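PDB 4QGR: DegT/DnrJ/EryC1/StrS aminotransferase from Brucella abortus 2308, which probably binds pyridoxal phosphate and uses it to transfer amino groups between substrates. Local coordinates for residues 263-277 with 357-371. Sequence-based numbering, arbitrary orientation.
Sequences EMEARDRIARRYNEA and PMHPYLSEADQDKII
In the C-terminal part of this PLP-dependent aminotransferase fold, the long helix 247-278 packs against the start of helix 364-377 and the turn before it; segments 263-277 and 364-371 run in the same general direction, their axes 28° apart. Tyr-274 and Gln-367 form the centre. Gln-367 NE2 lies over one face of the Tyr-274 ring, 3.3 Å from CG, and donates to Ile-270 O (2.8 Å, N-H...O 155°), a carbonyl that also accepts the helical bond from Tyr-274 N. With CG anti to the backbone N (chi1 -168°) and an extended chain, Gln-367 reaches across to that carbonyl. At the ring's far end, Tyr-274 OH donates to Pro-357 O (2.8 Å) in the carbonyl plane. Met-358 CE meets the ring edge and lies 3.7 Å from Ile-270 CG2, while Ile-370 CG2 flanks CE1; Tyr-298 stacks on the ring. Toward the helix C-terminus, Arg-273 grips a single oxygen, Asp-368 OD1, with both NH1 and NH2 (2.7 Å from NH2), and Ala-277 CB rests on Ile-371 CD1. At the other end Pro-360 packs against Glu-263 and the Arg-267 guanidinium face, and Tyr-361 OH donates to the anti lone pair of Glu-263 OE2 (2.6 Å), which Gln-17 also binds. Two waters link Arg-269 to Leu-362 O. Gln-367 NE2 and Tyr-274 OH thus each spend a donor on a backbone carbonyl, while the Arg-273 charge is probably balanced by Asp-368, with Glu-364 at longer range.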
loop_
_atom_site.group_PDB
_atom_site.type_symbol
_atom_site.label_atom_id
_atom_site.label_comp_id
_atom_site.label_asym_id
_atom_site.label_seq_id
_atom_site.Cartn_x
_atom_site.Cartn_y
_atom_site.Cartn_z
ATOM N N GLU A 263 -20.976 17.832 -7.803
ATOM C CA GLU A 263 -20.797 16.726 -8.733
ATOM C C GLU A 263 -21.823 15.596 -8.550
ATOM O O GLU A 263 -22.218 14.969 -9.526
ATOM C CB GLU A 263 -19.403 16.129 -8.584
ATOM C CG GLU A 263 -18.320 17.004 -9.189
ATOM C CD GLU A 263 -16.942 16.394 -9.112
ATOM O OE1 GLU A 263 -16.721 15.481 -8.269
ATOM O OE2 GLU A 263 -16.063 16.777 -9.917
ATOM N N MET A 264 -22.175 15.294 -7.295
ATOM C CA MET A 264 -23.264 14.324 -7.003
ATOM C C MET A 264 -24.623 14.789 -7.530
ATOM O O MET A 264 -25.396 13.986 -8.093
ATOM C CB MET A 264 -23.335 14.007 -5.505
ATOM C CG MET A 264 -22.170 13.130 -5.075
ATOM S SD MET A 264 -22.263 11.479 -5.801
ATOM C CE MET A 264 -20.572 11.105 -6.204
ATOM N N GLU A 265 -24.895 16.086 -7.437
ATOM C CA GLU A 265 -26.121 16.599 -8.057
ATOM C C GLU A 265 -26.085 16.372 -9.553
ATOM O O GLU A 265 -27.102 15.985 -10.163
ATOM C CB GLU A 265 -26.340 18.084 -7.705
ATOM C CG GLU A 265 -26.495 18.290 -6.202
ATOM C CD GLU A 265 -26.444 19.760 -5.777
ATOM O OE1 GLU A 265 -26.333 20.651 -6.652
ATOM O OE2 GLU A 265 -26.522 20.026 -4.554
ATOM N N ALA A 266 -24.932 16.639 -10.162
ATOM C CA ALA A 266 -24.770 16.475 -11.586
ATOM C C ALA A 266 -24.939 15.026 -12.006
ATOM O O ALA A 266 -25.624 14.730 -12.962
ATOM C CB ALA A 266 -23.399 16.997 -12.041
ATOM N N ARG A 267 -24.304 14.121 -11.274
ATOM C CA ARG A 267 -24.411 12.695 -11.585
ATOM C C ARG A 267 -25.883 12.237 -11.528
ATOM O O ARG A 267 -26.345 11.542 -12.420
ATOM C CB ARG A 267 -23.553 11.888 -10.638
ATOM C CG ARG A 267 -22.053 12.044 -10.803
ATOM C CD ARG A 267 -21.252 11.503 -9.601
ATOM N NE ARG A 267 -19.810 11.548 -9.848
ATOM C CZ ARG A 267 -19.117 10.656 -10.578
ATOM N NH1 ARG A 267 -19.700 9.578 -11.071
ATOM N NH2 ARG A 267 -17.822 10.834 -10.790
ATOM N N ASP A 268 -26.610 12.681 -10.508
ATOM C CA ASP A 268 -28.015 12.303 -10.341
ATOM C C ASP A 268 -28.814 12.776 -11.542
ATOM O O ASP A 268 -29.638 12.021 -12.122
ATOM C CB ASP A 268 -28.573 12.922 -9.051
ATOM C CG ASP A 268 -29.998 12.484 -8.769
ATOM O OD1 ASP A 268 -30.174 11.354 -8.292
ATOM O OD2 ASP A 268 -30.921 13.277 -9.060
ATOM N N ARG A 269 -28.556 14.020 -11.941
ATOM C CA ARG A 269 -29.253 14.625 -13.105
ATOM C C ARG A 269 -28.963 13.841 -14.393
ATOM O O ARG A 269 -29.855 13.494 -15.144
ATOM C CB ARG A 269 -28.870 16.099 -13.253
ATOM C CG ARG A 269 -29.197 16.701 -14.595
ATOM C CD ARG A 269 -28.739 18.154 -14.643
ATOM N NE ARG A 269 -27.293 18.341 -14.473
ATOM C CZ ARG A 269 -26.382 18.109 -15.405
ATOM N NH1 ARG A 269 -26.710 17.589 -16.577
ATOM N NH2 ARG A 269 -25.118 18.350 -15.140
ATOM N N ILE A 270 -27.704 13.505 -14.606
ATOM C CA ILE A 270 -27.268 12.781 -15.787
ATOM C C ILE A 270 -27.846 11.357 -15.846
ATOM O O ILE A 270 -28.355 10.921 -16.889
ATOM C CB ILE A 270 -25.714 12.790 -15.852
ATOM C CG1 ILE A 270 -25.259 14.241 -16.134
ATOM C CG2 ILE A 270 -25.208 11.825 -16.915
ATOM C CD1 ILE A 270 -23.802 14.509 -15.759
ATOM N N ALA A 271 -27.799 10.649 -14.711
ATOM C CA ALA A 271 -28.324 9.282 -14.625
ATOM C C ALA A 271 -29.797 9.257 -14.884
ATOM O O ALA A 271 -30.274 8.364 -15.557
ATOM C CB ALA A 271 -28.039 8.668 -13.277
ATOM N N ARG A 272 -30.529 10.224 -14.325
ATOM C CA ARG A 272 -31.992 10.267 -14.512
ATOM C C ARG A 272 -32.337 10.520 -15.969
ATOM O O ARG A 272 -33.277 9.945 -16.504
ATOM C CB ARG A 272 -32.639 11.307 -13.579
ATOM C CG ARG A 272 -32.658 10.830 -12.127
ATOM C CD ARG A 272 -33.291 11.839 -11.159
ATOM N NE ARG A 272 -33.206 11.376 -9.764
ATOM C CZ ARG A 272 -34.035 10.486 -9.195
ATOM N NH1 ARG A 272 -35.023 9.922 -9.883
ATOM N NH2 ARG A 272 -33.865 10.134 -7.921
ATOM N N ARG A 273 -31.555 11.367 -16.615
ATOM C CA ARG A 273 -31.769 11.641 -18.033
ATOM C C ARG A 273 -31.506 10.383 -18.885
ATOM O O ARG A 273 -32.285 10.095 -19.810
ATOM C CB ARG A 273 -30.946 12.841 -18.497
ATOM C CG ARG A 273 -31.366 13.392 -19.852
ATOM C CD ARG A 273 -30.802 14.794 -20.013
ATOM N NE ARG A 273 -31.259 15.399 -21.261
ATOM C CZ ARG A 273 -30.606 15.390 -22.420
ATOM N NH1 ARG A 273 -29.406 14.834 -22.543
ATOM N NH2 ARG A 273 -31.151 15.993 -23.476
ATOM N N TYR A 274 -30.451 9.627 -18.599
ATOM C CA TYR A 274 -30.282 8.349 -19.298
ATOM C C TYR A 274 -31.466 7.419 -19.031
ATOM O O TYR A 274 -31.974 6.758 -19.949
ATOM C CB TYR A 274 -29.049 7.607 -18.804
ATOM C CG TYR A 274 -27.690 7.866 -19.427
ATOM C CD1 TYR A 274 -27.486 7.886 -20.825
ATOM C CD2 TYR A 274 -26.567 7.968 -18.596
ATOM C CE1 TYR A 274 -26.218 8.048 -21.357
ATOM C CE2 TYR A 274 -25.298 8.119 -19.104
ATOM C CZ TYR A 274 -25.120 8.144 -20.498
ATOM O OH TYR A 274 -23.853 8.257 -20.995
ATOM N N ASN A 275 -31.864 7.306 -17.763
ATOM C CA ASN A 275 -32.886 6.308 -17.400
ATOM C C ASN A 275 -34.197 6.588 -18.148
ATOM O O ASN A 275 -34.754 5.671 -18.748
ATOM C CB ASN A 275 -33.138 6.249 -15.887
ATOM C CG ASN A 275 -32.008 5.536 -15.124
ATOM O OD1 ASN A 275 -31.116 4.906 -15.713
ATOM N ND2 ASN A 275 -32.077 5.595 -13.809
ATOM N N GLU A 276 -34.628 7.851 -18.154
ATOM C CA GLU A 276 -35.891 8.223 -18.804
ATOM C C GLU A 276 -35.819 8.039 -20.318
ATOM O O GLU A 276 -36.791 7.652 -20.937
ATOM C CB GLU A 276 -36.309 9.656 -18.424
ATOM C CG GLU A 276 -36.710 9.751 -16.951
ATOM C CD GLU A 276 -37.839 8.774 -16.567
ATOM O OE1 GLU A 276 -38.852 8.683 -17.315
ATOM O OE2 GLU A 276 -37.719 8.075 -15.526
ATOM N N ALA A 277 -34.647 8.251 -20.914
ATOM C CA ALA A 277 -34.538 8.196 -22.368
ATOM C C ALA A 277 -34.335 6.775 -22.872
ATOM O O ALA A 277 -34.643 6.483 -24.035
ATOM C CB ALA A 277 -33.402 9.092 -22.839
ATOM N N PRO A 357 -20.503 6.128 -20.599
ATOM C CA PRO A 357 -19.845 7.290 -20.054
ATOM C C PRO A 357 -20.668 7.937 -18.938
ATOM O O PRO A 357 -21.863 8.121 -19.063
ATOM C CB PRO A 357 -19.718 8.220 -21.255
ATOM C CG PRO A 357 -19.618 7.264 -22.431
ATOM C CD PRO A 357 -20.577 6.167 -22.077
ATOM N N MET A 358 -20.031 8.207 -17.822
ATOM C CA MET A 358 -20.735 8.698 -16.658
ATOM C C MET A 358 -19.755 9.479 -15.818
ATOM O O MET A 358 -18.818 8.923 -15.306
ATOM C CB MET A 358 -21.290 7.562 -15.838
ATOM C CG MET A 358 -21.851 8.020 -14.478
ATOM S SD MET A 358 -23.024 9.426 -14.443
ATOM C CE MET A 358 -24.316 8.621 -15.248
ATOM N N HIS A 359 -19.947 10.792 -15.772
ATOM C CA HIS A 359 -19.143 11.687 -14.943
ATOM C C HIS A 359 -19.878 13.029 -14.884
ATOM O O HIS A 359 -20.811 13.255 -15.671
ATOM C CB HIS A 359 -17.717 11.831 -15.497
ATOM C CG HIS A 359 -17.637 12.237 -16.930
ATOM N ND1 HIS A 359 -17.661 13.551 -17.334
ATOM C CD2 HIS A 359 -17.591 11.505 -18.066
ATOM C CE1 HIS A 359 -17.552 13.612 -18.641
ATOM N NE2 HIS A 359 -17.514 12.386 -19.117
ATOM N N PRO A 360 -19.449 13.935 -13.990
ATOM C CA PRO A 360 -20.210 15.162 -13.817
ATOM C C PRO A 360 -20.202 16.112 -14.999
ATOM O O PRO A 360 -21.047 17.015 -15.032
ATOM C CB PRO A 360 -19.560 15.805 -12.562
ATOM C CG PRO A 360 -18.859 14.669 -11.864
ATOM C CD PRO A 360 -18.383 13.808 -12.982
ATOM N N TYR A 361 -19.253 15.940 -15.924
ATOM C CA TYR A 361 -18.999 16.881 -17.024
ATOM C C TYR A 361 -19.502 16.457 -18.394
ATOM O O TYR A 361 -19.190 17.073 -19.428
ATOM C CB TYR A 361 -17.513 17.213 -17.034
ATOM C CG TYR A 361 -17.087 17.588 -15.634
ATOM C CD1 TYR A 361 -17.280 18.872 -15.171
ATOM C CD2 TYR A 361 -16.571 16.639 -14.741
ATOM C CE1 TYR A 361 -16.982 19.218 -13.871
ATOM C CE2 TYR A 361 -16.270 16.986 -13.432
ATOM C CZ TYR A 361 -16.460 18.289 -13.017
ATOM O OH TYR A 361 -16.211 18.704 -11.728
ATOM N N LEU A 362 -20.323 15.407 -18.415
ATOM C CA LEU A 362 -20.884 14.938 -19.659
ATOM C C LEU A 362 -21.883 15.964 -20.157
ATOM O O LEU A 362 -22.824 16.320 -19.454
ATOM C CB LEU A 362 -21.569 13.593 -19.432
ATOM C CG LEU A 362 -22.044 12.826 -20.658
ATOM C CD1 LEU A 362 -20.832 12.330 -21.459
ATOM C CD2 LEU A 362 -22.953 11.671 -20.234
ATOM N N SER A 363 -21.685 16.448 -21.373
ATOM C CA SER A 363 -22.571 17.498 -21.901
ATOM C C SER A 363 -23.907 16.928 -22.361
ATOM O O SER A 363 -24.026 15.737 -22.680
ATOM C CB SER A 363 -21.891 18.208 -23.071
ATOM O OG SER A 363 -21.821 17.355 -24.221
ATOM N N GLU A 364 -24.904 17.807 -22.459
ATOM C CA GLU A 364 -26.196 17.405 -23.014
ATOM C C GLU A 364 -25.999 16.827 -24.401
ATOM O O GLU A 364 -26.539 15.778 -24.714
ATOM C CB GLU A 364 -27.151 18.585 -23.133
ATOM C CG GLU A 364 -27.888 18.961 -21.879
ATOM C CD GLU A 364 -29.163 19.737 -22.167
ATOM O OE1 GLU A 364 -29.768 19.584 -23.263
ATOM O OE2 GLU A 364 -29.550 20.516 -21.284
ATOM N N ALA A 365 -25.226 17.523 -25.219
ATOM C CA ALA A 365 -24.958 17.074 -26.590
ATOM C C ALA A 365 -24.300 15.693 -26.637
ATOM O O ALA A 365 -24.691 14.839 -27.442
ATOM C CB ALA A 365 -24.122 18.118 -27.351
ATOM N N ASP A 366 -23.353 15.430 -25.736
ATOM C CA ASP A 366 -22.730 14.121 -25.767
ATOM C C ASP A 366 -23.702 13.029 -25.276
ATOM O O ASP A 366 -23.843 11.952 -25.880
ATOM C CB ASP A 366 -21.433 14.132 -24.978
ATOM C CG ASP A 366 -20.285 14.762 -25.762
ATOM O OD1 ASP A 366 -20.401 14.931 -26.994
ATOM O OD2 ASP A 366 -19.267 15.074 -25.141
ATOM N N GLN A 367 -24.428 13.331 -24.221
ATOM C CA GLN A 367 -25.460 12.424 -23.765
ATOM C C GLN A 367 -26.510 12.157 -24.837
ATOM O O GLN A 367 -26.872 11.005 -25.074
ATOM C CB GLN A 367 -26.105 12.940 -22.483
ATOM C CG GLN A 367 -26.968 11.911 -21.815
ATOM C CD GLN A 367 -27.268 12.233 -20.363
ATOM O OE1 GLN A 367 -27.378 13.384 -19.974
ATOM N NE2 GLN A 367 -27.402 11.197 -19.554
ATOM N N ASP A 368 -26.981 13.202 -25.511
ATOM C CA ASP A 368 -27.926 13.004 -26.605
ATOM C C ASP A 368 -27.384 12.065 -27.678
ATOM O O ASP A 368 -28.112 11.267 -28.227
ATOM C CB ASP A 368 -28.296 14.347 -27.265
ATOM C CG ASP A 368 -29.134 15.247 -26.357
ATOM O OD1 ASP A 368 -29.637 14.786 -25.309
ATOM O OD2 ASP A 368 -29.269 16.435 -26.686
ATOM N N LYS A 369 -26.104 12.197 -27.989
ATOM C CA LYS A 369 -25.491 11.393 -29.021
ATOM C C LYS A 369 -25.477 9.935 -28.577
ATOM O O LYS A 369 -25.819 9.010 -29.357
ATOM C CB LYS A 369 -24.072 11.877 -29.294
ATOM C CG LYS A 369 -23.418 11.172 -30.463
ATOM C CD LYS A 369 -21.908 11.348 -30.464
ATOM C CE LYS A 369 -21.353 10.929 -31.820
ATOM N NZ LYS A 369 -19.856 10.860 -31.812
ATOM N N ILE A 370 -25.119 9.733 -27.308
ATOM C CA ILE A 370 -25.062 8.384 -26.757
ATOM C C ILE A 370 -26.461 7.782 -26.790
ATOM O O ILE A 370 -26.656 6.680 -27.272
ATOM C CB ILE A 370 -24.480 8.386 -25.321
ATOM C CG1 ILE A 370 -23.006 8.830 -25.310
ATOM C CG2 ILE A 370 -24.594 7.016 -24.691
ATOM C CD1 ILE A 370 -22.513 9.328 -23.980
ATOM N N ILE A 371 -27.440 8.515 -26.279
ATOM C CA ILE A 371 -28.830 8.046 -26.312
ATOM C C ILE A 371 -29.239 7.676 -27.739
ATOM O O ILE A 371 -29.878 6.661 -27.962
ATOM C CB ILE A 371 -29.792 9.089 -25.680
ATOM C CG1 ILE A 371 -29.662 9.034 -24.172
ATOM C CG2 ILE A 371 -31.246 8.857 -26.079
ATOM C CD1 ILE A 371 -30.090 10.307 -23.476
HETATM O O HOH W 1 -18.174 7.730 -12.851
HETATM O O HOH W 2 -22.823 17.827 -17.053
HETATM O O HOH W 3 -25.382 17.043 -19.043
#